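Long-range contacts in SidF, inhibitor of growth family, member 3 (Legionella pneumophila subsp. pneumophila, PDB 4FYE), which probably removes a phosphate group from phosphatidylinositol phosphates, as a membrane-associated phosphoinositide phosphatase of Legionella: residues G48-S56 and H180-F189; L30-R38 and A705-S715. The protein carries 1 engineered substitution. All coordinates share one frame; numbering follows the deposited sequence.

Interaction 1 of 2, residues G48-S56 and H180-F189; sequences GKQVVVVNS and HNRDTLIHRF
With chi1 at -176°, the His187 ring swings opposite the backbone N and reaches along the neighbouring strand to Ser56. NE2 of His187 donates to OG of Ser56 at 2.9 Å, near the ring plane. CD2 of the same ring edge lies 3.1 Å from Val54 O. Phe189 CD1 lies over the centre of one imidazole face. Ile186 sets CG1 beside its own backbone N (chi1 -55°), and its CD1 meets Val51 CG1 at 3.9 Å.

Strands 50-55 and 184-189 run parallel, and six backbone bonds join them. They start at Thr184 N to Gln50 O, 3.0 Å, and end at Ser56 N to Arg188 O, 3.0 Å. Val51, Val53 and Ile186 pack on one face of the sheet. On the other, Val52 CG2 meets Leu185 CD2 at 4.0 Å. Arg188 runs beside Asn55, CD to OD1 3.4 Å; its guanidinium forms a salt bridge with Glu199.

Ser56 OG also pairs with Glu699. This parallel pair of the six-stranded mixed sheet thus has an apolar middle, and at this end a hydroxyl ties the imidazole to a carboxylate of helix 692-699.

Interaction 2 of 2, residues L30-R38 and A705-S715; sequences LAYGYPGER and ALHHTANTGVS
Arg38 and Ser715 make the stronger polar contact between loop 30-38 and the turn that follows helix 701-712. NH2 of Arg38 donates to Ser715 OG at 3.0 Å, fairly straight (160°) and close to the guanidinium plane. NH1 gives a weak bond to Thr709 OG1 at 3.3 Å. NH1 also donates to Tyr32 O within its own loop, at 2.8 Å. The Arg38 chain is extended from CG to NE (chi3 176°), and this reach delivers the guanidinium to the helix. Thr709 OG1 is itself a donor to Ala705 O, one turn back; the Thr709 N bond reaches that carbonyl from the opposite face of its plane.

Packing on the flat group comes next. Leu706 CD2 sits over one guanidinium face, 3.5 Å from NE of Arg38. Tyr34 CD2 lies over the opposite face, so the group lies between a leucine methyl and one ring carbon of Tyr34.

Van der Waals contacts complete the interface. Thr709 CG2 touches Tyr32 CD1 at 3.8 Å. Leu706 CD2 approaches the same ring atom of Tyr32 at 4.2 Å. Leu30 CD1 comes within 4.0 Å of Thr709 O and also lies over one face of the Tyr32 ring.

Beyond the helix, Gly713 turns the chain with positive phi and leads it round to Ser715. Ser715 OG and Tyr34 OH both bond Glu74 of helix 71-92. A buried arginine is thus held by the Ser715 hydroxyl and the Tyr32 carbonyl, with a weak bond to Thr709, and the nearby Glu74 carboxylate probably helps to balance its charge.

In the fold
From the N terminus, the chain passes helix 9-16 and enters loop 30-38, which leads into edge strand 39-42 and then strand 50-55. Interaction 1 pairs that strand with 184-189 after a mostly helical excursion, closing a loop of 123 intervening residues. Interaction 2 closes a far longer one, 666 residues, when helix 701-712 returns to loop 30-38. Interaction 1 is nested within it. Their centres lie about 10 Å apart, and they touch. Tyr32 OH probably bonds Asp183 OD2, while Val52 packs on Tyr32 and Leu185 on His707. Together they tie the N-terminal loop and a late helix to the sheet face that carries Val52 and Leu185.

Interaction 1 of 2, residues G48-S56 and H180-F189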
loop_
_atom_site.group_PDB
_atom_site.type_symbol
_atom_site.label_atom_id
_atom_site.label_comp_id
_atom_site.label_asym_id
_atom_site.label_seq_id
_atom_site.Cartn_x
_atom_site.Cartn_y
_atom_site.Cartn_z
ATOM N N GLY A 48 7.830 -21.954 -8.813
ATOM C CA GLY A 48 6.441 -22.042 -9.330
ATOM C C GLY A 48 5.674 -20.712 -9.317
ATOM O O GLY A 48 4.467 -20.706 -9.374
ATOM N N LYS A 49 6.370 -19.580 -9.201
ATOM C CA LYS A 49 5.684 -18.283 -9.268
ATOM C C LYS A 49 5.541 -17.717 -10.709
ATOM O O LYS A 49 6.319 -18.058 -11.631
ATOM C CB LYS A 49 6.282 -17.246 -8.301
ATOM C CG LYS A 49 6.497 -17.674 -6.836
ATOM C CD LYS A 49 5.282 -18.269 -6.131
ATOM C CE LYS A 49 5.486 -18.340 -4.614
ATOM N NZ LYS A 49 4.249 -18.710 -3.856
ATOM N N GLN A 50 4.517 -16.887 -10.895
ATOM C CA GLN A 50 4.254 -16.307 -12.196
ATOM C C GLN A 50 4.277 -14.805 -12.176
ATOM O O GLN A 50 4.136 -14.189 -11.117
ATOM C CB GLN A 50 2.924 -16.820 -12.745
ATOM C CG GLN A 50 3.107 -18.192 -13.400
ATOM C CD GLN A 50 1.791 -18.906 -13.672
ATOM O OE1 GLN A 50 0.736 -18.278 -13.814
ATOM N NE2 GLN A 50 1.851 -20.236 -13.760
ATOM N N VAL A 51 4.354 -14.236 -13.376
ATOM C CA VAL A 51 4.450 -12.828 -13.551
ATOM C C VAL A 51 3.514 -12.392 -14.645
ATOM O O VAL A 51 3.524 -12.987 -15.717
ATOM C CB VAL A 51 5.855 -12.526 -14.006
ATOM C CG1 VAL A 51 6.057 -11.047 -14.136
ATOM C CG2 VAL A 51 6.806 -13.120 -13.002
ATOM N N VAL A 52 2.720 -11.349 -14.411
ATOM C CA VAL A 52 1.902 -10.854 -15.486
ATOM C C VAL A 52 2.431 -9.489 -15.935
ATOM O O VAL A 52 2.620 -8.584 -15.091
ATOM C CB VAL A 52 0.479 -10.630 -15.017
ATOM C CG1 VAL A 52 -0.363 -10.227 -16.220
ATOM C CG2 VAL A 52 -0.095 -11.852 -14.291
ATOM N N VAL A 53 2.613 -9.291 -17.238
ATOM C CA VAL A 53 3.274 -8.081 -17.752
ATOM C C VAL A 53 2.365 -7.407 -18.814
ATOM O O VAL A 53 1.801 -8.074 -19.665
ATOM C CB VAL A 53 4.667 -8.411 -18.360
ATOM C CG1 VAL A 53 5.370 -7.168 -18.915
ATOM C CG2 VAL A 53 5.611 -9.055 -17.334
ATOM N N VAL A 54 2.221 -6.097 -18.741
ATOM C CA VAL A 54 1.507 -5.350 -19.723
ATOM C C VAL A 54 2.419 -4.235 -20.244
ATOM O O VAL A 54 2.955 -3.462 -19.446
ATOM C CB VAL A 54 0.251 -4.660 -19.103
ATOM C CG1 VAL A 54 -0.299 -3.613 -20.056
ATOM C CG2 VAL A 54 -0.887 -5.630 -18.824
ATOM N N ASN A 55 2.539 -4.099 -21.562
ATOM C CA ASN A 55 3.127 -2.902 -22.200
ATOM C C ASN A 55 2.089 -1.968 -22.761
ATOM O O ASN A 55 1.216 -2.416 -23.502
ATOM C CB ASN A 55 4.089 -3.321 -23.351
ATOM C CG ASN A 55 5.003 -4.433 -22.922
ATOM O OD1 ASN A 55 6.042 -4.185 -22.329
ATOM N ND2 ASN A 55 4.562 -5.661 -23.088
ATOM N N SER A 56 2.178 -0.669 -22.477
ATOM C CA SER A 56 1.212 0.249 -23.121
ATOM C C SER A 56 1.332 0.154 -24.645
ATOM O O SER A 56 2.438 0.123 -25.168
ATOM C CB SER A 56 1.416 1.698 -22.687
ATOM O OG SER A 56 1.107 1.841 -21.312
ATOM N N HIS A 180 -3.298 -18.401 -2.089
ATOM C CA HIS A 180 -2.223 -19.391 -2.083
ATOM C C HIS A 180 -1.119 -19.130 -3.094
ATOM O O HIS A 180 -0.041 -19.699 -2.967
ATOM C CB HIS A 180 -2.733 -20.838 -2.196
ATOM C CG HIS A 180 -1.613 -21.890 -2.187
ATOM N ND1 HIS A 180 -1.212 -22.544 -3.305
ATOM C CD2 HIS A 180 -0.779 -22.344 -1.154
ATOM C CE1 HIS A 180 -0.199 -23.390 -3.004
ATOM N NE2 HIS A 180 0.066 -23.271 -1.690
ATOM N N ASN A 181 -1.329 -18.295 -4.109
ATOM C CA ASN A 181 -0.232 -18.098 -5.077
ATOM C C ASN A 181 -0.349 -16.839 -5.910
ATOM O O ASN A 181 -0.914 -16.845 -7.020
ATOM C CB ASN A 181 -0.035 -19.333 -5.971
ATOM C CG ASN A 181 1.439 -19.627 -6.261
ATOM O OD1 ASN A 181 1.817 -20.773 -6.567
ATOM N ND2 ASN A 181 2.279 -18.593 -6.179
ATOM N N ARG A 182 0.175 -15.750 -5.357
ATOM C CA ARG A 182 0.016 -14.438 -5.986
ATOM C C ARG A 182 1.136 -14.149 -7.002
ATOM O O ARG A 182 2.328 -14.362 -6.754
ATOM C CB ARG A 182 -0.082 -13.311 -4.950
ATOM C CG ARG A 182 -1.063 -13.528 -3.801
ATOM C CD ARG A 182 -0.329 -13.833 -2.500
ATOM N NE ARG A 182 0.036 -12.643 -1.697
ATOM C CZ ARG A 182 -0.287 -11.358 -1.941
ATOM N NH1 ARG A 182 -1.006 -10.996 -3.003
ATOM N NH2 ARG A 182 0.141 -10.419 -1.116
ATOM N N ASP A 183 0.718 -13.650 -8.148
ATOM C CA ASP A 183 1.588 -13.339 -9.223
ATOM C C ASP A 183 2.250 -11.953 -9.010
ATOM O O ASP A 183 1.688 -11.030 -8.398
ATOM C CB ASP A 183 0.746 -13.325 -10.501
ATOM C CG ASP A 183 0.203 -14.681 -10.881
ATOM O OD1 ASP A 183 0.733 -15.733 -10.431
ATOM O OD2 ASP A 183 -0.783 -14.702 -11.673
ATOM N N THR A 184 3.425 -11.783 -9.549
ATOM C CA THR A 184 3.991 -10.461 -9.600
ATOM C C THR A 184 3.335 -9.680 -10.746
ATOM O O THR A 184 3.102 -10.236 -11.808
ATOM C CB THR A 184 5.501 -10.568 -9.843
ATOM O OG1 THR A 184 6.127 -11.005 -8.635
ATOM C CG2 THR A 184 6.018 -9.244 -10.107
ATOM N N LEU A 185 3.053 -8.406 -10.546
ATOM C CA LEU A 185 2.413 -7.697 -11.599
ATOM C C LEU A 185 3.234 -6.515 -12.074
ATOM O O LEU A 185 3.694 -5.682 -11.253
ATOM C CB LEU A 185 1.069 -7.193 -11.119
ATOM C CG LEU A 185 0.281 -8.179 -10.286
ATOM C CD1 LEU A 185 -0.798 -7.308 -9.652
ATOM C CD2 LEU A 185 -0.330 -9.293 -11.169
ATOM N N ILE A 186 3.375 -6.420 -13.408
ATOM C CA ILE A 186 4.230 -5.424 -14.038
ATOM C C ILE A 186 3.540 -4.624 -15.142
ATOM O O ILE A 186 2.897 -5.176 -16.038
ATOM C CB ILE A 186 5.496 -6.075 -14.619
ATOM C CG1 ILE A 186 6.213 -6.866 -13.547
ATOM C CG2 ILE A 186 6.509 -5.004 -15.070
ATOM C CD1 ILE A 186 7.553 -7.403 -14.024
ATOM N N HIS A 187 3.673 -3.313 -15.082
ATOM C CA HIS A 187 3.325 -2.466 -16.214
ATOM C C HIS A 187 4.501 -1.695 -16.708
ATOM O O HIS A 187 5.060 -0.866 -15.939
ATOM C CB HIS A 187 2.275 -1.493 -15.803
ATOM C CG HIS A 187 1.764 -0.629 -16.922
ATOM N ND1 HIS A 187 1.139 0.513 -16.696
ATOM C CD2 HIS A 187 1.891 -0.738 -18.293
ATOM C CE1 HIS A 187 0.776 1.079 -17.839
ATOM N NE2 HIS A 187 1.281 0.327 -18.828
ATOM N N ARG A 188 4.869 -1.939 -17.970
ATOM C CA ARG A 188 5.920 -1.180 -18.690
ATOM C C ARG A 188 5.378 -0.219 -19.743
ATOM O O ARG A 188 4.515 -0.593 -20.563
ATOM C CB ARG A 188 6.779 -2.156 -19.491
ATOM C CG ARG A 188 7.221 -3.330 -18.629
ATOM C CD ARG A 188 7.940 -4.420 -19.465
ATOM N NE ARG A 188 9.247 -3.988 -19.935
ATOM C CZ ARG A 188 10.331 -4.765 -19.940
ATOM N NH1 ARG A 188 10.271 -6.026 -19.513
ATOM N NH2 ARG A 188 11.485 -4.283 -20.379
ATOM N N PHE A 189 5.980 0.970 -19.786
ATOM C CA PHE A 189 5.580 2.079 -20.665
ATOM C C PHE A 189 6.669 3.194 -20.749
ATOM O O PHE A 189 7.373 3.436 -19.785
ATOM C CB PHE A 189 4.263 2.743 -20.146
ATOM C CG PHE A 189 4.346 3.256 -18.683
ATOM C CD1 PHE A 189 4.188 2.383 -17.600
ATOM C CD2 PHE A 189 4.608 4.622 -18.404
ATOM C CE1 PHE A 189 4.341 2.820 -16.263
ATOM C CE2 PHE A 189 4.735 5.077 -17.067
ATOM C CZ PHE A 189 4.558 4.180 -15.997
#

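Interaction 2 of 2, residues L30-R38 and A705-S715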
loop_
_atom_site.group_PDB
_atom_site.type_symbol
_atom_site.label_atom_id
_atom_site.label_comp_id
_atom_site.label_asym_id
_atom_site.label_seq_id
_atom_site.Cartn_x
_atom_site.Cartn_y
_atom_site.Cartn_z
ATOM N N LEU A 30 -4.753 -18.111 -12.586
ATOM C CA LEU A 30 -6.103 -17.564 -12.621
ATOM C C LEU A 30 -6.268 -16.821 -13.945
ATOM O O LEU A 30 -5.280 -16.535 -14.631
ATOM C CB LEU A 30 -6.338 -16.646 -11.406
ATOM C CG LEU A 30 -5.731 -15.229 -11.460
ATOM C CD1 LEU A 30 -6.791 -14.114 -11.509
ATOM C CD2 LEU A 30 -4.838 -15.054 -10.263
ATOM N N ALA A 31 -7.502 -16.518 -14.309
ATOM C CA ALA A 31 -7.734 -15.895 -15.597
ATOM C C ALA A 31 -7.677 -14.387 -15.511
ATOM O O ALA A 31 -8.367 -13.755 -14.714
ATOM C CB ALA A 31 -9.056 -16.334 -16.171
ATOM N N TYR A 32 -6.834 -13.818 -16.347
ATOM C CA TYR A 32 -6.722 -12.359 -16.457
ATOM C C TYR A 32 -7.386 -11.706 -17.686
ATOM O O TYR A 32 -7.658 -10.497 -17.638
ATOM C CB TYR A 32 -5.264 -12.046 -16.503
ATOM C CG TYR A 32 -4.593 -12.291 -15.223
ATOM C CD1 TYR A 32 -4.605 -11.293 -14.204
ATOM C CD2 TYR A 32 -3.908 -13.482 -14.995
ATOM C CE1 TYR A 32 -3.941 -11.491 -12.993
ATOM C CE2 TYR A 32 -3.243 -13.689 -13.780
ATOM C CZ TYR A 32 -3.261 -12.706 -12.802
ATOM O OH TYR A 32 -2.550 -12.905 -11.645
ATOM N N GLY A 33 -7.630 -12.498 -18.750
ATOM C CA GLY A 33 -8.236 -12.074 -20.006
ATOM C C GLY A 33 -7.325 -11.115 -20.771
ATOM O O GLY A 33 -6.130 -11.017 -20.478
ATOM N N TYR A 34 -7.892 -10.366 -21.720
ATOM C CA TYR A 34 -7.099 -9.543 -22.603
ATOM C C TYR A 34 -5.889 -10.337 -23.171
ATOM O O TYR A 34 -4.720 -9.962 -22.975
ATOM C CB TYR A 34 -6.673 -8.242 -21.894
ATOM C CG TYR A 34 -7.826 -7.475 -21.225
ATOM C CD1 TYR A 34 -8.526 -6.439 -21.926
ATOM C CD2 TYR A 34 -8.262 -7.798 -19.928
ATOM C CE1 TYR A 34 -9.590 -5.755 -21.346
ATOM C CE2 TYR A 34 -9.349 -7.130 -19.352
ATOM C CZ TYR A 34 -9.986 -6.091 -20.050
ATOM O OH TYR A 34 -11.053 -5.407 -19.453
ATOM N N PRO A 35 -6.164 -11.428 -23.893
ATOM C CA PRO A 35 -5.028 -12.171 -24.476
ATOM C C PRO A 35 -4.065 -11.290 -25.351
ATOM O O PRO A 35 -4.500 -10.433 -26.094
ATOM C CB PRO A 35 -5.700 -13.275 -25.295
ATOM C CG PRO A 35 -7.079 -12.735 -25.649
ATOM C CD PRO A 35 -7.463 -11.849 -24.456
ATOM N N GLY A 36 -2.760 -11.469 -25.207
ATOM C CA GLY A 36 -1.816 -10.645 -25.946
ATOM C C GLY A 36 -1.622 -9.270 -25.345
ATOM O O GLY A 36 -0.690 -8.603 -25.710
ATOM N N GLU A 37 -2.467 -8.824 -24.417
ATOM C CA GLU A 37 -2.099 -7.621 -23.651
ATOM C C GLU A 37 -1.615 -8.068 -22.262
ATOM O O GLU A 37 -0.501 -7.711 -21.880
ATOM C CB GLU A 37 -3.192 -6.550 -23.591
ATOM C CG GLU A 37 -3.080 -5.614 -22.363
ATOM C CD GLU A 37 -4.279 -4.602 -22.132
ATOM O OE1 GLU A 37 -5.333 -4.608 -22.847
ATOM O OE2 GLU A 37 -4.178 -3.741 -21.206
ATOM N N ARG A 38 -2.404 -8.891 -21.549
ATOM C CA ARG A 38 -2.007 -9.408 -20.190
ATOM C C ARG A 38 -1.203 -10.695 -20.367
ATOM O O ARG A 38 -1.735 -11.814 -20.412
ATOM C CB ARG A 38 -3.204 -9.566 -19.237
ATOM C CG ARG A 38 -3.852 -8.226 -18.844
ATOM C CD ARG A 38 -5.054 -8.457 -17.963
ATOM N NE ARG A 38 -5.630 -7.204 -17.513
ATOM C CZ ARG A 38 -6.675 -7.082 -16.690
ATOM N NH1 ARG A 38 -7.326 -8.144 -16.226
ATOM N NH2 ARG A 38 -7.093 -5.880 -16.335
ATOM N N ALA A 705 -5.929 -2.059 -12.358
ATOM C CA ALA A 705 -6.926 -3.005 -12.805
ATOM C C ALA A 705 -6.373 -4.427 -12.722
ATOM O O ALA A 705 -7.120 -5.388 -12.425
ATOM C CB ALA A 705 -7.439 -2.671 -14.188
ATOM N N LEU A 706 -5.062 -4.547 -12.912
ATOM C CA LEU A 706 -4.377 -5.853 -12.771
ATOM C C LEU A 706 -4.401 -6.367 -11.348
ATOM O O LEU A 706 -4.736 -7.506 -11.118
ATOM C CB LEU A 706 -2.904 -5.686 -13.133
ATOM C CG LEU A 706 -2.515 -6.068 -14.533
ATOM C CD1 LEU A 706 -1.020 -6.373 -14.548
ATOM C CD2 LEU A 706 -3.272 -7.365 -14.882
ATOM N N HIS A 707 -4.008 -5.484 -10.409
ATOM C CA HIS A 707 -4.025 -5.746 -8.979
ATOM C C HIS A 707 -5.417 -6.145 -8.584
ATOM O O HIS A 707 -5.557 -7.167 -7.943
ATOM C CB HIS A 707 -3.463 -4.548 -8.209
ATOM C CG HIS A 707 -3.923 -4.442 -6.781
ATOM N ND1 HIS A 707 -3.171 -4.878 -5.746
ATOM C CD2 HIS A 707 -5.100 -3.933 -6.229
ATOM C CE1 HIS A 707 -3.846 -4.688 -4.588
ATOM N NE2 HIS A 707 -5.030 -4.118 -4.881
ATOM N N HIS A 708 -6.457 -5.396 -9.008
ATOM C CA HIS A 708 -7.851 -5.749 -8.684
ATOM C C HIS A 708 -8.268 -7.124 -9.186
ATOM O O HIS A 708 -9.036 -7.859 -8.531
ATOM C CB HIS A 708 -8.811 -4.657 -9.209
ATOM C CG HIS A 708 -10.187 -4.655 -8.540
ATOM N ND1 HIS A 708 -11.205 -5.522 -8.906
ATOM C CD2 HIS A 708 -10.708 -3.840 -7.553
ATOM C CE1 HIS A 708 -12.298 -5.275 -8.153
ATOM N NE2 HIS A 708 -12.014 -4.223 -7.350
ATOM N N THR A 709 -7.781 -7.497 -10.362
ATOM C CA THR A 709 -8.108 -8.796 -10.935
ATOM C C THR A 709 -7.522 -9.926 -10.080
ATOM O O THR A 709 -8.239 -10.850 -9.687
ATOM C CB THR A 709 -7.660 -8.870 -12.405
ATOM O OG1 THR A 709 -8.309 -7.792 -13.094
ATOM C CG2 THR A 709 -8.097 -10.191 -13.051
ATOM N N ALA A 710 -6.239 -9.839 -9.805
ATOM C CA ALA A 710 -5.559 -10.742 -8.848
ATOM C C ALA A 710 -6.232 -10.812 -7.468
ATOM O O ALA A 710 -6.261 -11.858 -6.841
ATOM C CB ALA A 710 -4.104 -10.313 -8.668
ATOM N N ASN A 711 -6.794 -9.718 -7.000
ATOM C CA ASN A 711 -7.477 -9.796 -5.736
ATOM C C ASN A 711 -8.865 -10.293 -5.814
ATOM O O ASN A 711 -9.296 -10.889 -4.856
ATOM C CB ASN A 711 -7.560 -8.447 -5.024
ATOM C CG ASN A 711 -6.319 -8.119 -4.245
ATOM O OD1 ASN A 711 -5.395 -8.925 -4.146
ATOM N ND2 ASN A 711 -6.274 -6.915 -3.716
ATOM N N THR A 712 -9.614 -9.997 -6.885
ATOM C CA THR A 712 -11.069 -10.320 -6.856
ATOM C C THR A 712 -11.501 -11.189 -7.994
ATOM O O THR A 712 -12.596 -11.696 -7.960
ATOM C CB THR A 712 -12.015 -9.073 -6.816
ATOM O OG1 THR A 712 -11.931 -8.377 -8.078
ATOM C CG2 THR A 712 -11.611 -8.076 -5.620
ATOM N N GLY A 713 -10.650 -11.432 -8.986
ATOM C CA GLY A 713 -11.170 -12.119 -10.164
ATOM C C GLY A 713 -11.669 -11.251 -11.335
ATOM O O GLY A 713 -11.789 -11.764 -12.447
ATOM N N VAL A 714 -11.821 -9.934 -11.132
ATOM C CA VAL A 714 -12.374 -9.006 -12.137
ATOM C C VAL A 714 -11.632 -7.646 -12.048
ATOM O O VAL A 714 -10.984 -7.315 -11.042
ATOM C CB VAL A 714 -13.859 -8.984 -11.780
ATOM C CG1 VAL A 714 -14.364 -7.727 -11.072
ATOM C CG2 VAL A 714 -14.731 -9.701 -12.762
ATOM N N SER A 715 -11.653 -6.822 -13.078
ATOM C CA SER A 715 -10.945 -5.528 -12.898
ATOM C C SER A 715 -11.687 -4.563 -11.962
ATOM O O SER A 715 -12.829 -4.809 -11.506
ATOM C CB SER A 715 -10.627 -4.847 -14.213
ATOM O OG SER A 715 -9.844 -5.689 -15.050
#